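Aar187cp (Eremothecium gossypii, PDB 3ZIL) probably regulates the establishment of sister-chromatid cohesion by acting on cohesin, as the Wapl-family protein Wpl1, of which this chain is the C-terminal helical Wap1 domain. Local coordinates at residues R39-M51 with V82-I94. Residues are numbered along the deposited sequence; the frame is centred on the assembly and turned at random.
Sequences RRNNMLRLCLDMM and VTSLLQCFIADKI
Leu-86 packs as a knob over two turns of the facing helix, its side chain seated in a hole among Arg-40, Met-43, Leu-44 and Cys-47. Helices 36-52 and 81-93 of the all-helical Wap1 domain pack here in a roughly parallel sense, their segment axes 10.0 Å apart at closest approach and inclined by 34°. The knob reaches the backbone: Leu-86 CD1 lies 3.7 Å from Arg-40 O, while Leu-86 CD2 meets Leu-44 CD1. The thioether of Met-43 passes obliquely over Leu-86 CB, SD at 3.7 Å, and crosses Gln-87 at about a right angle. Within its own helix, Met-43 CE sits over one face of the Arg-39 guanidinium, offset toward the rim. That group and the Gln-87 amide approach without bonding to each other, their planes 80° apart; both instead donate to the carbonyls of Cys-72 and Gly-75, and Arg-39 adds that of Trp-71. These bonds tie both helices to the C-terminal end of helix 54-72 and the loop just after it.

Toward the C-terminal ends the packing turns to sulfur and aromatic groups. A chi1 of 169° swings the Phe-89 ring away from its own backbone N and onto helix 36-52, where Cys-47 SG lies at the ring edge, 5.0 Å from the centroid. Met-51 makes a Met-aromatic contact from an oblique direction; its chain bends at chi2 and chi3, bringing CE within 3.4 Å of Phe-89 CE1. Ile-90 CD1 touches two sulfurs, Met-50 SD at 3.5 Å and Cys-47 SG at 3.7 Å. Beyond it, Met-50 CE touches Ile-94, the first residue to leave helical geometry. No direct hydrogen bond joins the segments, but one water bridges them, donating to Met-50 O at 2.6 Å and accepting from Lys-93 NZ.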
ATOM      1  N   ARG A  39      11.966 -24.279 -23.886  1.00 24.15           N
ATOM      2  CA  ARG A  39      11.151 -24.246 -22.651  1.00 26.20           C
ATOM      3  C   ARG A  39      10.113 -23.136 -22.759  1.00 25.61           C
ATOM      4  O   ARG A  39       8.865 -23.362 -22.627  1.00 23.90           O
ATOM      5  CB  ARG A  39      12.041 -24.063 -21.423  1.00 24.06           C
ATOM      6  CG  ARG A  39      11.278 -23.793 -20.101  1.00 29.79           C
ATOM      7  CD  ARG A  39      12.239 -23.818 -18.878  1.00 26.34           C
ATOM      8  NE  ARG A  39      11.771 -23.126 -17.660  1.00 27.25           N
ATOM      9  CZ  ARG A  39      10.804 -23.511 -16.828  1.00 31.37           C
ATOM     10  NH1 ARG A  39      10.014 -24.588 -17.086  1.00 27.50           N
ATOM     11  NH2 ARG A  39      10.561 -22.753 -15.743  1.00 26.35           N
ATOM     12  N   ARG A  40      10.624 -21.931 -23.009  1.00 26.33           N
ATOM     13  CA  ARG A  40       9.734 -20.767 -23.164  1.00 26.20           C
ATOM     14  C   ARG A  40       8.602 -21.030 -24.185  1.00 25.26           C
ATOM     15  O   ARG A  40       7.462 -20.576 -23.977  1.00 22.26           O
ATOM     16  CB  ARG A  40      10.507 -19.521 -23.568  1.00 24.37           C
ATOM     17  CG  ARG A  40       9.597 -18.331 -23.705  1.00 26.74           C
ATOM     18  CD  ARG A  40      10.321 -17.074 -24.127  1.00 32.96           C
ATOM     19  NE  ARG A  40      10.770 -16.882 -25.516  1.00 40.22           N
ATOM     20  CZ  ARG A  40      10.359 -17.507 -26.592  1.00 38.81           C
ATOM     21  NH1 ARG A  40       9.432 -18.442 -26.500  1.00 45.34           N
ATOM     22  NH2 ARG A  40      10.883 -17.180 -27.775  1.00 40.39           N
ATOM     23  N   ASN A  41       8.950 -21.713 -25.282  1.00 24.97           N
ATOM     24  CA  ASN A  41       8.004 -21.946 -26.357  1.00 25.09           C
ATOM     25  C   ASN A  41       6.927 -22.953 -25.975  1.00 22.82           C
ATOM     26  O   ASN A  41       5.728 -22.751 -26.288  1.00 20.83           O
ATOM     27  CB  ASN A  41       8.740 -22.342 -27.654  1.00 27.27           C
ATOM     28  CG  ASN A  41       9.401 -21.112 -28.342  1.00 30.14           C
ATOM     29  OD1 ASN A  41       9.371 -19.996 -27.816  1.00 29.56           O
ATOM     30  ND2 ASN A  41      10.007 -21.320 -29.463  1.00 27.43           N
ATOM     31  N   ASN A  42       7.333 -24.018 -25.273  1.00 20.59           N
ATOM     32  CA  ASN A  42       6.350 -24.951 -24.756  1.00 21.82           C
ATOM     33  C   ASN A  42       5.470 -24.201 -23.744  1.00 19.73           C
ATOM     34  O   ASN A  42       4.271 -24.445 -23.700  1.00 20.11           O
ATOM     35  CB  ASN A  42       6.987 -26.174 -24.066  1.00 22.86           C
ATOM     36  CG  ASN A  42       7.619 -27.155 -25.093  1.00 27.95           C
ATOM     37  OD1 ASN A  42       8.266 -28.091 -24.733  1.00 34.29           O
ATOM     38  ND2 ASN A  42       7.404 -26.918 -26.333  1.00 25.75           N
ATOM     39  N   MET A  43       6.064 -23.352 -22.918  1.00 18.34           N
ATOM     40  CA  MET A  43       5.217 -22.686 -21.836  1.00 19.80           C
ATOM     41  C   MET A  43       4.190 -21.773 -22.541  1.00 17.25           C
ATOM     42  O   MET A  43       2.996 -21.658 -22.128  1.00 20.40           O
ATOM     43  CB  MET A  43       6.104 -21.917 -20.810  1.00 17.63           C
ATOM     44  CG  MET A  43       5.262 -21.289 -19.634  1.00 17.88           C
ATOM     45  SD  MET A  43       6.526 -20.525 -18.533  1.00 24.10           S
ATOM     46  CE  MET A  43       7.405 -21.925 -17.831  1.00 23.99           C
ATOM     47  N   LEU A  44       4.651 -21.102 -23.592  1.00 17.91           N
ATOM     48  CA  LEU A  44       3.736 -20.253 -24.370  1.00 19.26           C
ATOM     49  C   LEU A  44       2.539 -20.994 -24.936  1.00 22.62           C
ATOM     50  O   LEU A  44       1.346 -20.578 -24.822  1.00 21.17           O
ATOM     51  CB  LEU A  44       4.498 -19.493 -25.475  1.00 21.20           C
ATOM     52  CG  LEU A  44       3.669 -18.650 -26.487  1.00 21.50           C
ATOM     53  CD1 LEU A  44       2.910 -17.596 -25.638  1.00 20.86           C
ATOM     54  CD2 LEU A  44       4.521 -17.971 -27.558  1.00 19.35           C
ATOM     55  N   ARG A  45       2.834 -22.128 -25.538  1.00 23.42           N
ATOM     56  CA  ARG A  45       1.855 -22.936 -26.134  1.00 21.80           C
ATOM     57  C   ARG A  45       0.908 -23.493 -25.062  1.00 23.91           C
ATOM     58  O   ARG A  45      -0.308 -23.589 -25.281  1.00 20.50           O
ATOM     59  CB  ARG A  45       2.592 -24.004 -26.933  1.00 25.84           C
ATOM     60  CG  ARG A  45       1.713 -25.155 -27.402  1.00 27.80           C
ATOM     61  CD  ARG A  45       2.530 -25.964 -28.454  1.00 31.99           C
ATOM     62  NE  ARG A  45       1.647 -26.929 -29.057  1.00 29.31           N
ATOM     63  CZ  ARG A  45       2.011 -27.965 -29.795  1.00 32.99           C
ATOM     64  NH1 ARG A  45       3.295 -28.207 -30.048  1.00 26.35           N
ATOM     65  NH2 ARG A  45       1.056 -28.792 -30.257  1.00 32.40           N
ATOM     66  N   LEU A  46       1.432 -23.798 -23.869  1.00 22.74           N
ATOM     67  CA  LEU A  46       0.580 -24.257 -22.761  1.00 22.37           C
ATOM     68  C   LEU A  46      -0.424 -23.188 -22.265  1.00 23.53           C
ATOM     69  O   LEU A  46      -1.642 -23.494 -22.043  1.00 22.09           O
ATOM     70  CB  LEU A  46       1.458 -24.719 -21.610  1.00 21.67           C
ATOM     71  CG  LEU A  46       0.803 -24.999 -20.255  1.00 24.41           C
ATOM     72  CD1 LEU A  46      -0.176 -26.152 -20.422  1.00 22.35           C
ATOM     73  CD2 LEU A  46       1.832 -25.183 -19.096  1.00 21.59           C
ATOM     74  N   CYS A  47       0.100 -21.969 -22.087  1.00 21.10           N
ATOM     75  CA  CYS A  47      -0.677 -20.826 -21.568  1.00 23.36           C
ATOM     76  C   CYS A  47      -1.781 -20.582 -22.579  1.00 22.52           C
ATOM     77  O   CYS A  47      -2.949 -20.381 -22.225  1.00 23.54           O
ATOM     78  CB  CYS A  47       0.201 -19.578 -21.400  1.00 22.06           C
ATOM     79  SG  CYS A  47       1.402 -19.820 -20.040  1.00 24.09           S
ATOM     80  N   LEU A  48      -1.412 -20.624 -23.849  1.00 22.72           N
ATOM     81  CA  LEU A  48      -2.395 -20.267 -24.905  1.00 26.14           C
ATOM     82  C   LEU A  48      -3.547 -21.322 -25.019  1.00 25.37           C
ATOM     83  O   LEU A  48      -4.720 -20.966 -25.082  1.00 28.05           O
ATOM     84  CB  LEU A  48      -1.693 -19.952 -26.208  1.00 24.19           C
ATOM     85  CG  LEU A  48      -2.534 -19.221 -27.282  1.00 31.49           C
ATOM     86  CD1 LEU A  48      -3.090 -17.848 -26.881  1.00 26.80           C
ATOM     87  CD2 LEU A  48      -1.643 -19.045 -28.487  1.00 28.91           C
ATOM     88  N   ASP A  49      -3.214 -22.609 -24.924  1.00 27.80           N
ATOM     89  CA  ASP A  49      -4.208 -23.683 -24.767  1.00 24.58           C
ATOM     90  C   ASP A  49      -5.124 -23.482 -23.541  1.00 26.62           C
ATOM     91  O   ASP A  49      -6.367 -23.633 -23.616  1.00 27.33           O
ATOM     92  CB  ASP A  49      -3.482 -25.028 -24.697  1.00 25.42           C
ATOM     93  CG  ASP A  49      -2.782 -25.378 -26.017  1.00 30.20           C
ATOM     94  OD1 ASP A  49      -3.001 -24.691 -27.024  1.00 28.65           O
ATOM     95  OD2 ASP A  49      -1.999 -26.326 -26.070  1.00 30.06           O
ATOM     96  N   MET A  50      -4.523 -23.155 -22.409  1.00 21.86           N
ATOM     97  CA  MET A  50      -5.259 -23.022 -21.141  1.00 23.15           C
ATOM     98  C   MET A  50      -6.153 -21.830 -21.246  1.00 22.43           C
ATOM     99  O   MET A  50      -7.303 -21.902 -20.875  1.00 29.76           O
ATOM    100  CB  MET A  50      -4.284 -22.769 -19.973  1.00 24.26           C
ATOM    101  CG  MET A  50      -3.474 -23.997 -19.623  1.00 24.28           C
ATOM    102  SD  MET A  50      -2.202 -23.746 -18.359  1.00 28.94           S
ATOM    103  CE  MET A  50      -3.358 -23.508 -17.033  1.00 22.46           C
ATOM    104  N   MET A  51      -5.618 -20.729 -21.758  1.00 22.16           N
ATOM    105  CA  MET A  51      -6.409 -19.522 -22.058  1.00 25.16           C
ATOM    106  C   MET A  51      -7.569 -19.872 -22.991  1.00 26.50           C
ATOM    107  O   MET A  51      -8.648 -19.387 -22.767  1.00 26.80           O
ATOM    108  CB  MET A  51      -5.552 -18.384 -22.659  1.00 23.85           C
ATOM    109  CG  MET A  51      -6.355 -17.105 -22.863  1.00 33.24           C
ATOM    110  SD  MET A  51      -6.766 -16.259 -21.284  1.00 34.89           S
ATOM    111  CE  MET A  51      -5.265 -15.297 -21.009  1.00 33.05           C
ATOM    112  N   VAL A  82       9.732 -12.639 -20.655  1.00 23.56           N
ATOM    113  CA  VAL A  82       8.603 -13.234 -21.328  1.00 23.38           C
ATOM    114  C   VAL A  82       8.198 -14.509 -20.568  1.00 21.42           C
ATOM    115  O   VAL A  82       7.035 -14.711 -20.274  1.00 24.78           O
ATOM    116  CB  VAL A  82       8.825 -13.524 -22.857  1.00 23.51           C
ATOM    117  CG1 VAL A  82       7.664 -14.390 -23.365  1.00 21.05           C
ATOM    118  CG2 VAL A  82       8.930 -12.241 -23.650  1.00 23.65           C
ATOM    119  N   THR A  83       9.191 -15.272 -20.129  1.00 20.91           N
ATOM    120  CA  THR A  83       8.942 -16.481 -19.366  1.00 20.54           C
ATOM    121  C   THR A  83       8.241 -16.110 -18.053  1.00 19.32           C
ATOM    122  O   THR A  83       7.286 -16.770 -17.642  1.00 20.21           O
ATOM    123  CB  THR A  83      10.258 -17.211 -19.144  1.00 21.35           C
ATOM    124  OG1 THR A  83      10.720 -17.677 -20.423  1.00 25.48           O
ATOM    125  CG2 THR A  83      10.117 -18.401 -18.242  1.00 22.07           C
ATOM    126  N   SER A  84       8.738 -15.057 -17.419  1.00 16.84           N
ATOM    127  CA  SER A  84       8.183 -14.549 -16.120  1.00 18.44           C
ATOM    128  C   SER A  84       6.698 -14.122 -16.203  1.00 16.31           C
ATOM    129  O   SER A  84       5.875 -14.411 -15.310  1.00 20.63           O
ATOM    130  CB  SER A  84       9.102 -13.396 -15.710  1.00 16.76           C
ATOM    131  OG  SER A  84      10.281 -13.955 -15.186  1.00 17.36           O
ATOM    132  N   LEU A  85       6.365 -13.454 -17.308  1.00 16.58           N
ATOM    133  CA  LEU A  85       5.001 -13.157 -17.652  1.00 17.10           C
ATOM    134  C   LEU A  85       4.089 -14.384 -17.795  1.00 17.34           C
ATOM    135  O   LEU A  85       2.980 -14.417 -17.246  1.00 16.23           O
ATOM    136  CB  LEU A  85       4.933 -12.331 -18.911  1.00 17.01           C
ATOM    137  CG  LEU A  85       3.505 -11.743 -19.103  1.00 20.08           C
ATOM    138  CD1 LEU A  85       3.096 -10.773 -17.977  1.00 17.81           C
ATOM    139  CD2 LEU A  85       3.364 -11.067 -20.481  1.00 22.98           C
ATOM    140  N   LEU A  86       4.541 -15.377 -18.573  1.00 17.41           N
ATOM    141  CA  LEU A  86       3.833 -16.619 -18.705  1.00 17.44           C
ATOM    142  C   LEU A  86       3.647 -17.279 -17.337  1.00 16.78           C
ATOM    143  O   LEU A  86       2.613 -17.872 -17.087  1.00 18.09           O
ATOM    144  CB  LEU A  86       4.645 -17.566 -19.628  1.00 18.96           C
ATOM    145  CG  LEU A  86       4.969 -17.038 -21.020  1.00 17.52           C
ATOM    146  CD1 LEU A  86       5.825 -18.000 -21.902  1.00 18.74           C
ATOM    147  CD2 LEU A  86       3.690 -16.598 -21.722  1.00 18.20           C
ATOM    148  N   GLN A  87       4.683 -17.225 -16.477  1.00 16.07           N
ATOM    149  CA  GLN A  87       4.623 -17.882 -15.206  1.00 17.80           C
ATOM    150  C   GLN A  87       3.632 -17.149 -14.331  1.00 17.05           C
ATOM    151  O   GLN A  87       2.975 -17.819 -13.543  1.00 16.24           O
ATOM    152  CB  GLN A  87       5.992 -17.922 -14.472  1.00 18.38           C
ATOM    153  CG  GLN A  87       6.952 -18.896 -15.176  1.00 19.74           C
ATOM    154  CD  GLN A  87       8.369 -18.769 -14.682  1.00 21.30           C
ATOM    155  OE1 GLN A  87       8.963 -17.695 -14.745  1.00 21.58           O
ATOM    156  NE2 GLN A  87       8.965 -19.903 -14.292  1.00 18.92           N
ATOM    157  N   CYS A  88       3.581 -15.821 -14.411  1.00 15.93           N
ATOM    158  CA  CYS A  88       2.540 -15.083 -13.613  1.00 17.22           C
ATOM    159  C   CYS A  88       1.081 -15.492 -14.075  1.00 17.65           C
ATOM    160  O   CYS A  88       0.221 -15.666 -13.240  1.00 18.66           O
ATOM    161  CB  CYS A  88       2.681 -13.591 -13.792  1.00 16.34           C
ATOM    162  SG  CYS A  88       4.150 -12.815 -13.105  1.00 20.10           S
ATOM    163  N   PHE A  89       0.820 -15.613 -15.383  1.00 19.05           N
ATOM    164  CA  PHE A  89      -0.459 -16.160 -15.881  1.00 20.94           C
ATOM    165  C   PHE A  89      -0.820 -17.572 -15.301  1.00 22.69           C
ATOM    166  O   PHE A  89      -1.905 -17.751 -14.769  1.00 22.01           O
ATOM    167  CB  PHE A  89      -0.522 -16.123 -17.433  1.00 22.96           C
ATOM    168  CG  PHE A  89      -1.673 -16.889 -17.992  1.00 27.65           C
ATOM    169  CD1 PHE A  89      -2.979 -16.374 -17.927  1.00 26.49           C
ATOM    170  CD2 PHE A  89      -1.483 -18.173 -18.492  1.00 29.76           C
ATOM    171  CE1 PHE A  89      -4.054 -17.095 -18.421  1.00 29.79           C
ATOM    172  CE2 PHE A  89      -2.572 -18.910 -18.958  1.00 33.76           C
ATOM    173  CZ  PHE A  89      -3.858 -18.369 -18.922  1.00 30.14           C
ATOM    174  N   ILE A  90       0.127 -18.531 -15.323  1.00 20.68           N
ATOM    175  CA  ILE A  90      -0.047 -19.820 -14.735  1.00 20.33           C
ATOM    176  C   ILE A  90      -0.461 -19.712 -13.253  1.00 21.46           C
ATOM    177  O   ILE A  90      -1.444 -20.376 -12.815  1.00 20.32           O
ATOM    178  CB  ILE A  90       1.239 -20.676 -14.901  1.00 21.38           C
ATOM    179  CG1 ILE A  90       1.453 -20.948 -16.380  1.00 23.03           C
ATOM    180  CG2 ILE A  90       1.195 -21.925 -13.994  1.00 22.82           C
ATOM    181  CD1 ILE A  90       0.260 -21.642 -17.009  1.00 30.06           C
ATOM    182  N   ALA A  91       0.287 -18.946 -12.467  1.00 18.87           N
ATOM    183  CA  ALA A  91      -0.047 -18.811 -11.041  1.00 20.38           C
ATOM    184  C   ALA A  91      -1.470 -18.293 -10.885  1.00 21.87           C
ATOM    185  O   ALA A  91      -2.226 -18.761 -10.031  1.00 23.56           O
ATOM    186  CB  ALA A  91       0.895 -17.854 -10.334  1.00 19.65           C
ATOM    187  N   ASP A  92      -1.808 -17.287 -11.674  1.00 20.50           N
ATOM    188  CA  ASP A  92      -3.172 -16.755 -11.676  1.00 22.29           C
ATOM    189  C   ASP A  92      -4.259 -17.697 -12.273  1.00 22.20           C
ATOM    190  O   ASP A  92      -5.369 -17.662 -11.814  1.00 19.80           O
ATOM    191  CB  ASP A  92      -3.172 -15.418 -12.374  1.00 21.90           C
ATOM    192  CG  ASP A  92      -4.472 -14.622 -12.204  1.00 25.43           C
ATOM    193  OD1 ASP A  92      -5.090 -14.699 -11.109  1.00 23.82           O
ATOM    194  OD2 ASP A  92      -4.811 -13.861 -13.202  1.00 20.68           O
ATOM    195  N   LYS A  93      -3.938 -18.533 -13.254  1.00 19.61           N
ATOM    196  CA  LYS A  93      -4.949 -19.305 -13.978  1.00 21.59           C
ATOM    197  C   LYS A  93      -5.227 -20.585 -13.205  1.00 23.64           C
ATOM    198  O   LYS A  93      -6.365 -21.021 -13.185  1.00 23.62           O
ATOM    199  CB  LYS A  93      -4.430 -19.679 -15.381  1.00 23.16           C
ATOM    200  CG  LYS A  93      -5.503 -20.214 -16.314  1.00 24.49           C
ATOM    201  CD  LYS A  93      -6.712 -19.287 -16.445  1.00 23.16           C
ATOM    202  CE  LYS A  93      -7.894 -20.117 -16.915  1.00 31.23           C
ATOM    203  NZ  LYS A  93      -8.709 -19.259 -17.798  1.00 36.80           N
ATOM    204  N   ILE A  94      -4.218 -21.153 -12.522  1.00 18.74           N
ATOM    205  CA  ILE A  94      -4.407 -22.426 -11.784  1.00 20.23           C
ATOM    206  C   ILE A  94      -3.623 -22.313 -10.531  1.00 18.62           C
ATOM    207  O   ILE A  94      -2.563 -22.985 -10.361  1.00 20.59           O
ATOM    208  CB  ILE A  94      -3.905 -23.669 -12.579  1.00 22.14           C
ATOM    209  CG1 ILE A  94      -2.461 -23.407 -13.108  1.00 21.66           C
ATOM    210  CG2 ILE A  94      -4.928 -24.029 -13.699  1.00 20.81           C
ATOM    211  CD1 ILE A  94      -1.719 -24.675 -13.623  1.00 21.41           C
TER
HETATM  212  O   HOH W   1      -9.548 -21.067 -19.959  1.00 26.14           O